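Protelomerase (Agrobacterium tumefaciens, PDB 4F43) generates and protects the hairpin ends of the linear chromosome, acting as a telomere resolvase that cuts and rejoins DNA strands. Local coordinates at residues V106-I111 and D297-L302; F276-P279 and S285-A288; V281-Y286 and S303-T308. The protein carries 1 engineered substitution. One frame throughout, in Å; residues are numbered along the deposited sequence.

Contact 1 of 3, residues V106-I111 and D297-L302; sequences VKMEKI and DLETSL. With nucleotides of chain B.
I111 and L302 meet through the gamma methyl of the isoleucine: chi1 of -61° sets CG1 anti to the carbonyl carbon, leaving CG2 anti to the backbone N, 3.6 Å from L302 O and 4.0 Å from L302 CB. The two side chains cross at about a right angle, and L302 O is hydrogen-bonded to H115. A second touch is apolar against polar. M108, folded back at chi2 and chi3, sets its methyl CE 3.3 Å from E299 OE1, which the extended E299 chain carries toward the helix; M108 and E299 each have a second conformer. Helix 97-115 here faces, across a small surface contact, the loop between helix 283-291 and strand 307-308, part of the telomere resolvase catalytic domain. There D297 starts an Asx turn: E299 N gives its hydrogen to D297 OD2 over 3.2 Å, from above the carboxylate plane. The S301 hydroxyl donates to L298 O at 2.8 Å. The helix also holds the DNA. K107 NZ donates to O4 of DT14 in chain B at 3.0 Å, on the major-groove edge of the base, and K110 NZ reaches the DT12 phosphate at OP2, modelled doubtfully close. T300 CG2 packs on the DT14 sugar carbon C5'.

Contact 2 of 3, residues F276-P279 and S285-A288; sequences FAPP and SYFA
Y286 supplies most of the buried surface, and A277 covers a face of its ring. The methyl carbon A277 CB sits 4.2 Å from the centroid of the Y286 ring and only 7° off the ring normal, a CH-pi contact almost exactly over the centre. A277 CA lies over the same face, 4.2 Å from Y286 CE1, so the alanine presents both its backbone carbon and its methyl to the aromatic ring. On Y286 itself, CG is anti to the backbone N (chi1 -170°), which swings the ring off helix 283-291 and across to the loop that follows helix 263-276.

F276 meets the far end of the tyrosine. Its CB lies 3.3 Å from Y286 OH, while its own ring turns elsewhere and packs on L203; the F276 side chain therefore touches through its stem and not by ring stacking. P278 adds a smaller touch, with CD 4.1 Å from Y286 CE1 and the two side chains at about a right angle. Three consecutive residues, F276 to P278, are thus strung along the tyrosine, from its hydroxyl to its ring carbons.

The contact belongs to the connection between helix 263-276 and helix 283-291, which runs through two prolines. Y286 also packs on Y273 of the first helix, whereas its neighbour F287 reaches A269, E270 and Y273 together with Y304 and M305. The nearest DNA atom is about 8 Å away, which makes this packing within the catalytic domain. Since carbon meets ring almost throughout, the fit rests on van der Waals and CH-pi attraction; the one polar side-chain atom in it, the Y286 hydroxyl, meets F276 CB and no polar partner across the segments.

Contact 3 of 3, residues V281-Y286 and S303-T308; sequences VTKNSY and SYMTYT. With nucleotides of chain B.
M305 reaches K283 and N284 by a long side chain that starts with CG anti to the carbonyl carbon, runs on nearly extended at chi2 (-157°) and bends at chi3 (-58°), which turns the methyl toward N284. K283 answers with a chi1 of -137°, well off a staggered value, and then a straight run through CD. These torsions bring K283 CD to 4.1 Å from M305 SD, the two chains crossing obliquely, and M305 CE to 4.2 Å from N284 ND2. The lysine thus packs through its aliphatic part; NZ makes a long, weak ion pair with E270. N284 ND2 has its stronger polar partner in S301 OG, to which it is hydrogen-bonded.

T282 is the N-cap of helix 283-291, its OG1 accepting a weak 3.4 Å bond from S285 N. M305 further packs on F287 of that helix and on H115 of helix 97-115. Next to M305, Y304 turns to the DNA: its OH lies 2.9 Å from O3' of DA13 in chain B and is also hydrogen-bonded to Y262. Beyond T306, strand 307-308 pairs in parallel with strand 119-120. Y304, beside H266 and packed on F287 and L291, thus places its hydroxyl at a backbone sugar oxygen, consistent with the strand-cleaving site of telomere resolvases, which are relatives of the tyrosine recombinases.

How the contacts relate
All three are surface contacts, and none lies in a buried core. Contacts 2 and 3 share S285 and Y286 and both rest on helix 283-291: contact 2 ties that helix to the turn before it, contact 3 to the chain that returns after it. Contact 1 reaches further along the sequence, bringing in helix 97-115, and meets contact 3 where N284 ND2 is hydrogen-bonded to S301 OG and where I111 packs on S303. Chemistry follows place. Aromatic and methyl packing rules contact 2, set back from the DNA, whereas contacts 1 and 3 combine sparse van der Waals touches, some of methyl against polar atoms, with polar groups turned to chain B nucleotides.

Contact 1 of 3, residues V106-I111 and D297-L302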
loop_
_atom_site.group_PDB
_atom_site.type_symbol
_atom_site.label_atom_id
_atom_site.label_comp_id
_atom_site.label_asym_id
_atom_site.label_seq_id
_atom_site.Cartn_x
_atom_site.Cartn_y
_atom_site.Cartn_z
ATOM N N VAL A 106 -18.721 4.898 5.336
ATOM C CA VAL A 106 -18.762 3.852 4.320
ATOM C C VAL A 106 -17.642 2.830 4.526
ATOM O O VAL A 106 -17.863 1.624 4.390
ATOM C CB VAL A 106 -18.693 4.441 2.894
ATOM C CG1 VAL A 106 -18.521 3.342 1.867
ATOM C CG2 VAL A 106 -19.944 5.254 2.593
ATOM N N LYS A 107 -16.453 3.318 4.873
ATOM C CA LYS A 107 -15.304 2.449 5.122
ATOM C C LYS A 107 -15.575 1.456 6.249
ATOM O O LYS A 107 -15.543 0.231 6.044
ATOM C CB LYS A 107 -14.064 3.281 5.455
ATOM C CG LYS A 107 -12.856 2.450 5.846
ATOM C CD LYS A 107 -11.711 3.321 6.329
ATOM C CE LYS A 107 -12.052 4.000 7.645
ATOM N NZ LYS A 107 -10.923 4.836 8.142
ATOM N N MET A 108 -15.840 1.984 7.443
ATOM C CA MET A 108 -16.097 1.150 8.615
ATOM C C MET A 108 -17.308 0.246 8.402
ATOM O O MET A 108 -17.400 -0.842 8.975
ATOM C CB MET A 108 -16.302 2.024 9.853
ATOM C CG MET A 108 -15.142 2.963 10.151
ATOM S SD MET A 108 -13.607 2.087 10.503
ATOM C CE MET A 108 -14.072 1.164 11.966
ATOM N N GLU A 109 -18.245 0.711 7.580
ATOM C CA GLU A 109 -19.411 -0.091 7.232
ATOM C C GLU A 109 -18.969 -1.307 6.429
ATOM O O GLU A 109 -19.397 -2.430 6.700
ATOM C CB GLU A 109 -20.410 0.727 6.415
ATOM C CG GLU A 109 -21.576 -0.083 5.876
ATOM C CD GLU A 109 -22.450 0.715 4.930
ATOM O OE1 GLU A 109 -22.010 0.976 3.789
ATOM O OE2 GLU A 109 -23.575 1.087 5.329
ATOM N N LYS A 110 -18.109 -1.073 5.441
ATOM C CA LYS A 110 -17.566 -2.148 4.616
ATOM C C LYS A 110 -16.823 -3.165 5.467
ATOM O O LYS A 110 -17.024 -4.376 5.325
ATOM C CB LYS A 110 -16.625 -1.587 3.549
ATOM C CG LYS A 110 -17.326 -0.866 2.415
ATOM C CD LYS A 110 -16.320 -0.190 1.504
ATOM C CE LYS A 110 -17.003 0.482 0.331
ATOM N NZ LYS A 110 -16.072 1.386 -0.395
ATOM N N ILE A 111 -15.962 -2.664 6.348
ATOM C CA ILE A 111 -15.225 -3.532 7.261
ATOM C C ILE A 111 -16.187 -4.370 8.105
ATOM O O ILE A 111 -15.990 -5.577 8.281
ATOM C CB ILE A 111 -14.300 -2.717 8.181
ATOM C CG1 ILE A 111 -13.266 -1.956 7.350
ATOM C CG2 ILE A 111 -13.613 -3.623 9.197
ATOM C CD1 ILE A 111 -12.527 -0.888 8.128
ATOM N N ASP A 297 -2.252 1.182 18.172
ATOM C CA ASP A 297 -3.302 1.137 17.163
ATOM C C ASP A 297 -3.736 -0.301 16.896
ATOM O O ASP A 297 -2.951 -1.118 16.415
ATOM C CB ASP A 297 -2.823 1.794 15.867
ATOM C CG ASP A 297 -3.840 1.696 14.748
ATOM O OD1 ASP A 297 -3.422 1.708 13.571
ATOM O OD2 ASP A 297 -5.053 1.611 15.039
ATOM N N LEU A 298 -4.993 -0.602 17.206
ATOM C CA LEU A 298 -5.518 -1.953 17.048
ATOM C C LEU A 298 -6.705 -1.998 16.091
ATOM O O LEU A 298 -7.267 -3.066 15.845
ATOM C CB LEU A 298 -5.943 -2.516 18.407
ATOM C CG LEU A 298 -4.908 -2.517 19.532
ATOM C CD1 LEU A 298 -5.547 -2.957 20.840
ATOM C CD2 LEU A 298 -3.733 -3.414 19.179
ATOM N N GLU A 299 -7.085 -0.845 15.549
ATOM C CA GLU A 299 -8.255 -0.720 14.685
ATOM C C GLU A 299 -7.899 -0.878 13.205
ATOM O O GLU A 299 -8.754 -1.168 12.372
ATOM C CB GLU A 299 -8.920 0.640 14.922
ATOM C CG GLU A 299 -10.274 0.823 14.263
ATOM C CD GLU A 299 -10.839 2.210 14.492
ATOM O OE1 GLU A 299 -12.055 2.398 14.278
ATOM O OE2 GLU A 299 -10.068 3.110 14.888
ATOM N N THR A 300 -6.629 -0.654 12.882
ATOM C CA THR A 300 -6.171 -0.791 11.503
ATOM C C THR A 300 -6.143 -2.267 11.106
ATOM O O THR A 300 -6.336 -2.620 9.940
ATOM C CB THR A 300 -4.784 -0.152 11.303
ATOM O OG1 THR A 300 -4.835 1.230 11.678
ATOM C CG2 THR A 300 -4.342 -0.252 9.850
ATOM N N SER A 301 -5.924 -3.128 12.094
ATOM C CA SER A 301 -5.882 -4.570 11.876
ATOM C C SER A 301 -7.241 -5.133 11.463
ATOM O O SER A 301 -7.322 -6.211 10.870
ATOM C CB SER A 301 -5.390 -5.284 13.137
ATOM O OG SER A 301 -6.281 -5.081 14.220
ATOM N N LEU A 302 -8.304 -4.396 11.779
ATOM C CA LEU A 302 -9.662 -4.807 11.435
ATOM C C LEU A 302 -9.838 -4.959 9.927
ATOM O O LEU A 302 -10.699 -5.711 9.468
ATOM C CB LEU A 302 -10.681 -3.803 11.978
ATOM C CG LEU A 302 -10.715 -3.597 13.493
ATOM C CD1 LEU A 302 -11.735 -2.534 13.861
ATOM C CD2 LEU A 302 -11.021 -4.907 14.204
ATOM P P DT B 12 -13.178 -0.633 -1.489
ATOM O OP1 DT B 12 -13.784 -1.984 -1.477
ATOM O OP2 DT B 12 -13.893 0.499 -0.860
ATOM O "O5'" DT B 12 -11.722 -0.719 -0.834
ATOM C "C5'" DT B 12 -10.771 -1.629 -1.373
ATOM C "C4'" DT B 12 -9.388 -1.382 -0.795
ATOM O "O4'" DT B 12 -8.986 -0.015 -1.070
ATOM C "C3'" DT B 12 -9.263 -1.552 0.718
ATOM O "O3'" DT B 12 -8.006 -2.154 0.998
ATOM C "C2'" DT B 12 -9.311 -0.118 1.226
ATOM C "C1'" DT B 12 -8.486 0.537 0.129
ATOM N N1 DT B 12 -8.557 2.025 0.059
ATOM C C2 DT B 12 -7.389 2.717 0.243
ATOM O O2 DT B 12 -6.319 2.178 0.462
ATOM N N3 DT B 12 -7.515 4.075 0.164
ATOM C C4 DT B 12 -8.654 4.810 -0.078
ATOM O O4 DT B 12 -8.633 6.038 -0.127
ATOM C C5 DT B 12 -9.849 4.025 -0.264
ATOM C C7 DT B 12 -11.159 4.703 -0.533
ATOM C C6 DT B 12 -9.745 2.687 -0.188
ATOM O "O5'" DT B 14 -2.075 0.536 5.726
ATOM C "C5'" DT B 14 -1.831 0.780 7.106
ATOM C "C4'" DT B 14 -1.510 2.243 7.346
ATOM O "O4'" DT B 14 -2.576 3.061 6.803
ATOM C "C3'" DT B 14 -1.368 2.632 8.815
ATOM O "O3'" DT B 14 -0.133 3.306 9.019
ATOM C "C2'" DT B 14 -2.563 3.542 9.094
ATOM C "C1'" DT B 14 -2.878 4.097 7.712
ATOM N N1 DT B 14 -4.307 4.468 7.530
ATOM C C2 DT B 14 -4.617 5.743 7.122
ATOM O O2 DT B 14 -3.776 6.593 6.901
ATOM N N3 DT B 14 -5.957 5.984 6.978
ATOM C C4 DT B 14 -6.995 5.102 7.199
ATOM O O4 DT B 14 -8.169 5.426 7.040
ATOM C C5 DT B 14 -6.599 3.782 7.626
ATOM C C7 DT B 14 -7.638 2.734 7.897
ATOM C C6 DT B 14 -5.291 3.531 7.768
#

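Contact 2 of 3, residues F276-P279 and S285-A288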
loop_
_atom_site.group_PDB
_atom_site.type_symbol
_atom_site.label_atom_id
_atom_site.label_comp_id
_atom_site.label_asym_id
_atom_site.label_seq_id
_atom_site.Cartn_x
_atom_site.Cartn_y
_atom_site.Cartn_z
ATOM N N PHE A 276 2.069 -19.047 14.774
ATOM C CA PHE A 276 3.100 -18.533 15.675
ATOM C C PHE A 276 2.591 -17.728 16.870
ATOM O O PHE A 276 3.365 -17.401 17.768
ATOM C CB PHE A 276 4.107 -17.686 14.892
ATOM C CG PHE A 276 4.707 -18.394 13.714
ATOM C CD1 PHE A 276 5.790 -19.241 13.877
ATOM C CD2 PHE A 276 4.193 -18.208 12.443
ATOM C CE1 PHE A 276 6.345 -19.892 12.794
ATOM C CE2 PHE A 276 4.744 -18.856 11.355
ATOM C CZ PHE A 276 5.822 -19.699 11.531
ATOM N N ALA A 277 1.300 -17.415 16.883
ATOM C CA ALA A 277 0.746 -16.517 17.895
ATOM C C ALA A 277 0.825 -17.061 19.322
ATOM O O ALA A 277 0.309 -18.142 19.610
ATOM C CB ALA A 277 -0.684 -16.149 17.551
ATOM N N PRO A 278 1.481 -16.302 20.216
ATOM C CA PRO A 278 1.564 -16.586 21.653
ATOM C C PRO A 278 0.180 -16.638 22.302
ATOM O O PRO A 278 -0.775 -16.103 21.738
ATOM C CB PRO A 278 2.361 -15.392 22.192
ATOM C CG PRO A 278 3.186 -14.943 21.036
ATOM C CD PRO A 278 2.298 -15.135 19.842
ATOM N N PRO A 279 0.071 -17.272 23.481
ATOM C CA PRO A 279 -1.234 -17.455 24.126
ATOM C C PRO A 279 -1.738 -16.224 24.878
ATOM O O PRO A 279 -2.921 -16.170 25.212
ATOM C CB PRO A 279 -0.964 -18.588 25.116
ATOM C CG PRO A 279 0.466 -18.415 25.479
ATOM C CD PRO A 279 1.149 -17.949 24.223
ATOM N N SER A 285 -3.708 -7.504 18.318
ATOM C CA SER A 285 -2.386 -7.152 18.817
ATOM C C SER A 285 -1.286 -7.789 17.973
ATOM O O SER A 285 -0.320 -7.123 17.598
ATOM C CB SER A 285 -2.235 -7.564 20.282
ATOM O OG SER A 285 -1.031 -7.056 20.829
ATOM N N TYR A 286 -1.441 -9.075 17.678
ATOM C CA TYR A 286 -0.463 -9.800 16.878
ATOM C C TYR A 286 -0.413 -9.236 15.463
ATOM O O TYR A 286 0.667 -9.065 14.892
ATOM C CB TYR A 286 -0.791 -11.293 16.850
ATOM C CG TYR A 286 0.302 -12.138 16.240
ATOM C CD1 TYR A 286 1.515 -12.310 16.892
ATOM C CD2 TYR A 286 0.119 -12.767 15.018
ATOM C CE1 TYR A 286 2.519 -13.081 16.340
ATOM C CE2 TYR A 286 1.117 -13.542 14.459
ATOM C CZ TYR A 286 2.314 -13.695 15.124
ATOM O OH TYR A 286 3.313 -14.464 14.574
ATOM N N PHE A 287 -1.588 -8.945 14.911
ATOM C CA PHE A 287 -1.685 -8.325 13.595
ATOM C C PHE A 287 -0.938 -6.999 13.567
ATOM O O PHE A 287 -0.118 -6.759 12.684
ATOM C CB PHE A 287 -3.149 -8.113 13.210
ATOM C CG PHE A 287 -3.770 -9.290 12.516
ATOM C CD1 PHE A 287 -3.557 -10.578 12.978
ATOM C CD2 PHE A 287 -4.574 -9.108 11.405
ATOM C CE1 PHE A 287 -4.127 -11.662 12.340
ATOM C CE2 PHE A 287 -5.149 -10.186 10.764
ATOM C CZ PHE A 287 -4.926 -11.465 11.233
ATOM N N ALA A 288 -1.215 -6.148 14.550
ATOM C CA ALA A 288 -0.559 -4.850 14.648
ATOM C C ALA A 288 0.952 -4.997 14.811
ATOM O O ALA A 288 1.720 -4.170 14.319
ATOM C CB ALA A 288 -1.141 -4.051 15.801
#

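Contact 3 of 3, residues V281-Y286 and S303-T308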
loop_
_atom_site.group_PDB
_atom_site.type_symbol
_atom_site.label_atom_id
_atom_site.label_comp_id
_atom_site.label_asym_id
_atom_site.label_seq_id
_atom_site.Cartn_x
_atom_site.Cartn_y
_atom_site.Cartn_z
ATOM N N VAL A 281 -1.743 -12.997 23.841
ATOM C CA VAL A 281 -2.028 -11.859 22.974
ATOM C C VAL A 281 -3.303 -12.082 22.166
ATOM O O VAL A 281 -3.704 -13.220 21.921
ATOM C CB VAL A 281 -0.858 -11.573 22.014
ATOM C CG1 VAL A 281 0.389 -11.188 22.794
ATOM C CG2 VAL A 281 -0.586 -12.781 21.133
ATOM N N THR A 282 -3.941 -10.990 21.760
ATOM C CA THR A 282 -5.142 -11.071 20.940
ATOM C C THR A 282 -4.774 -11.033 19.463
ATOM O O THR A 282 -3.617 -10.811 19.110
ATOM C CB THR A 282 -6.120 -9.923 21.245
ATOM O OG1 THR A 282 -5.508 -8.671 20.912
ATOM C CG2 THR A 282 -6.497 -9.925 22.719
ATOM N N LYS A 283 -5.764 -11.252 18.606
ATOM C CA LYS A 283 -5.545 -11.269 17.164
ATOM C C LYS A 283 -5.145 -9.886 16.662
ATOM O O LYS A 283 -4.218 -9.750 15.862
ATOM C CB LYS A 283 -6.807 -11.745 16.442
ATOM C CG LYS A 283 -6.553 -12.730 15.317
ATOM C CD LYS A 283 -7.863 -13.218 14.717
ATOM C CE LYS A 283 -7.649 -14.422 13.817
ATOM N NZ LYS A 283 -6.739 -14.113 12.684
ATOM N N ASN A 284 -5.848 -8.864 17.142
ATOM C CA ASN A 284 -5.562 -7.486 16.762
ATOM C C ASN A 284 -4.144 -7.070 17.141
ATOM O O ASN A 284 -3.461 -6.383 16.379
ATOM C CB ASN A 284 -6.573 -6.530 17.403
ATOM C CG ASN A 284 -8.011 -6.896 17.083
ATOM O OD1 ASN A 284 -8.693 -7.536 17.883
ATOM N ND2 ASN A 284 -8.478 -6.492 15.908
ATOM N N SER A 285 -3.708 -7.504 18.318
ATOM C CA SER A 285 -2.386 -7.152 18.817
ATOM C C SER A 285 -1.286 -7.789 17.973
ATOM O O SER A 285 -0.320 -7.123 17.598
ATOM C CB SER A 285 -2.235 -7.564 20.282
ATOM O OG SER A 285 -1.031 -7.056 20.829
ATOM N N TYR A 286 -1.441 -9.075 17.678
ATOM C CA TYR A 286 -0.463 -9.800 16.878
ATOM C C TYR A 286 -0.413 -9.236 15.463
ATOM O O TYR A 286 0.667 -9.065 14.892
ATOM C CB TYR A 286 -0.791 -11.293 16.850
ATOM C CG TYR A 286 0.302 -12.138 16.240
ATOM C CD1 TYR A 286 1.515 -12.310 16.892
ATOM C CD2 TYR A 286 0.119 -12.767 15.018
ATOM C CE1 TYR A 286 2.519 -13.081 16.340
ATOM C CE2 TYR A 286 1.117 -13.542 14.459
ATOM C CZ TYR A 286 2.314 -13.695 15.124
ATOM O OH TYR A 286 3.313 -14.464 14.574
ATOM N N SER A 303 -9.021 -4.241 9.164
ATOM C CA SER A 303 -9.097 -4.280 7.709
ATOM C C SER A 303 -8.387 -5.505 7.133
ATOM O O SER A 303 -8.507 -5.795 5.943
ATOM C CB SER A 303 -8.502 -3.004 7.107
ATOM O OG SER A 303 -9.182 -1.849 7.571
ATOM N N TYR A 304 -7.649 -6.222 7.977
ATOM C CA TYR A 304 -6.870 -7.370 7.514
ATOM C C TYR A 304 -7.530 -8.707 7.839
ATOM O O TYR A 304 -6.975 -9.766 7.547
ATOM C CB TYR A 304 -5.455 -7.331 8.095
ATOM C CG TYR A 304 -4.589 -6.237 7.517
ATOM C CD1 TYR A 304 -3.825 -6.461 6.380
ATOM C CD2 TYR A 304 -4.536 -4.981 8.107
ATOM C CE1 TYR A 304 -3.034 -5.465 5.844
ATOM C CE2 TYR A 304 -3.746 -3.977 7.580
ATOM C CZ TYR A 304 -2.997 -4.224 6.448
ATOM O OH TYR A 304 -2.210 -3.224 5.921
ATOM N N MET A 305 -8.712 -8.656 8.441
ATOM C CA MET A 305 -9.416 -9.872 8.825
ATOM C C MET A 305 -10.640 -10.097 7.939
ATOM O O MET A 305 -11.727 -9.594 8.217
ATOM C CB MET A 305 -9.811 -9.813 10.301
ATOM C CG MET A 305 -8.750 -9.171 11.183
ATOM S SD MET A 305 -8.850 -9.634 12.921
ATOM C CE MET A 305 -10.514 -9.122 13.329
ATOM N N THR A 306 -10.444 -10.854 6.865
ATOM C CA THR A 306 -11.503 -11.107 5.895
ATOM C C THR A 306 -11.544 -12.571 5.461
ATOM O O THR A 306 -12.493 -13.007 4.809
ATOM C CB THR A 306 -11.327 -10.234 4.645
ATOM O OG1 THR A 306 -12.288 -10.618 3.654
ATOM C CG2 THR A 306 -9.931 -10.410 4.076
ATOM N N TYR A 307 -10.509 -13.323 5.820
ATOM C CA TYR A 307 -10.431 -14.737 5.471
ATOM C C TYR A 307 -10.659 -15.621 6.688
ATOM O O TYR A 307 -10.478 -15.189 7.825
ATOM C CB TYR A 307 -9.065 -15.069 4.864
ATOM C CG TYR A 307 -8.789 -14.409 3.535
ATOM C CD1 TYR A 307 -9.809 -14.191 2.615
ATOM C CD2 TYR A 307 -7.503 -14.006 3.199
ATOM C CE1 TYR A 307 -9.552 -13.587 1.397
ATOM C CE2 TYR A 307 -7.238 -13.403 1.987
ATOM C CZ TYR A 307 -8.265 -13.196 1.089
ATOM O OH TYR A 307 -8.006 -12.594 -0.121
ATOM N N THR A 308 -11.060 -16.864 6.443
ATOM C CA THR A 308 -11.146 -17.859 7.504
ATOM C C THR A 308 -10.522 -19.177 7.049
ATOM O O THR A 308 -10.815 -19.681 5.964
ATOM C CB THR A 308 -12.597 -18.073 8.004
ATOM O OG1 THR A 308 -12.613 -19.101 9.004
ATOM C CG2 THR A 308 -13.527 -18.463 6.862
ATOM P P DA B 13 -7.828 -3.097 2.287
ATOM O OP1 DA B 13 -7.109 -4.319 1.862
ATOM O OP2 DA B 13 -9.140 -3.207 2.957
ATOM O "O5'" DA B 13 -6.862 -2.250 3.238
ATOM C "C5'" DA B 13 -5.609 -1.795 2.745
ATOM C "C4'" DA B 13 -4.879 -0.993 3.807
ATOM O "O4'" DA B 13 -5.105 0.421 3.579
ATOM C "C3'" DA B 13 -5.328 -1.263 5.238
ATOM O "O3'" DA B 13 -4.211 -1.186 6.112
ATOM C "C2'" DA B 13 -6.317 -0.134 5.505
ATOM C "C1'" DA B 13 -5.653 1.006 4.744
ATOM N N9 DA B 13 -6.564 2.067 4.332
ATOM C C8 DA B 13 -7.909 1.980 4.110
ATOM N N7 DA B 13 -8.457 3.115 3.745
ATOM C C5 DA B 13 -7.398 4.009 3.726
ATOM C C6 DA B 13 -7.306 5.381 3.419
ATOM N N6 DA B 13 -8.343 6.144 3.054
ATOM N N1 DA B 13 -6.089 5.952 3.503
ATOM C C2 DA B 13 -5.038 5.210 3.868
ATOM N N3 DA B 13 -5.001 3.917 4.177
ATOM C C4 DA B 13 -6.224 3.374 4.085
#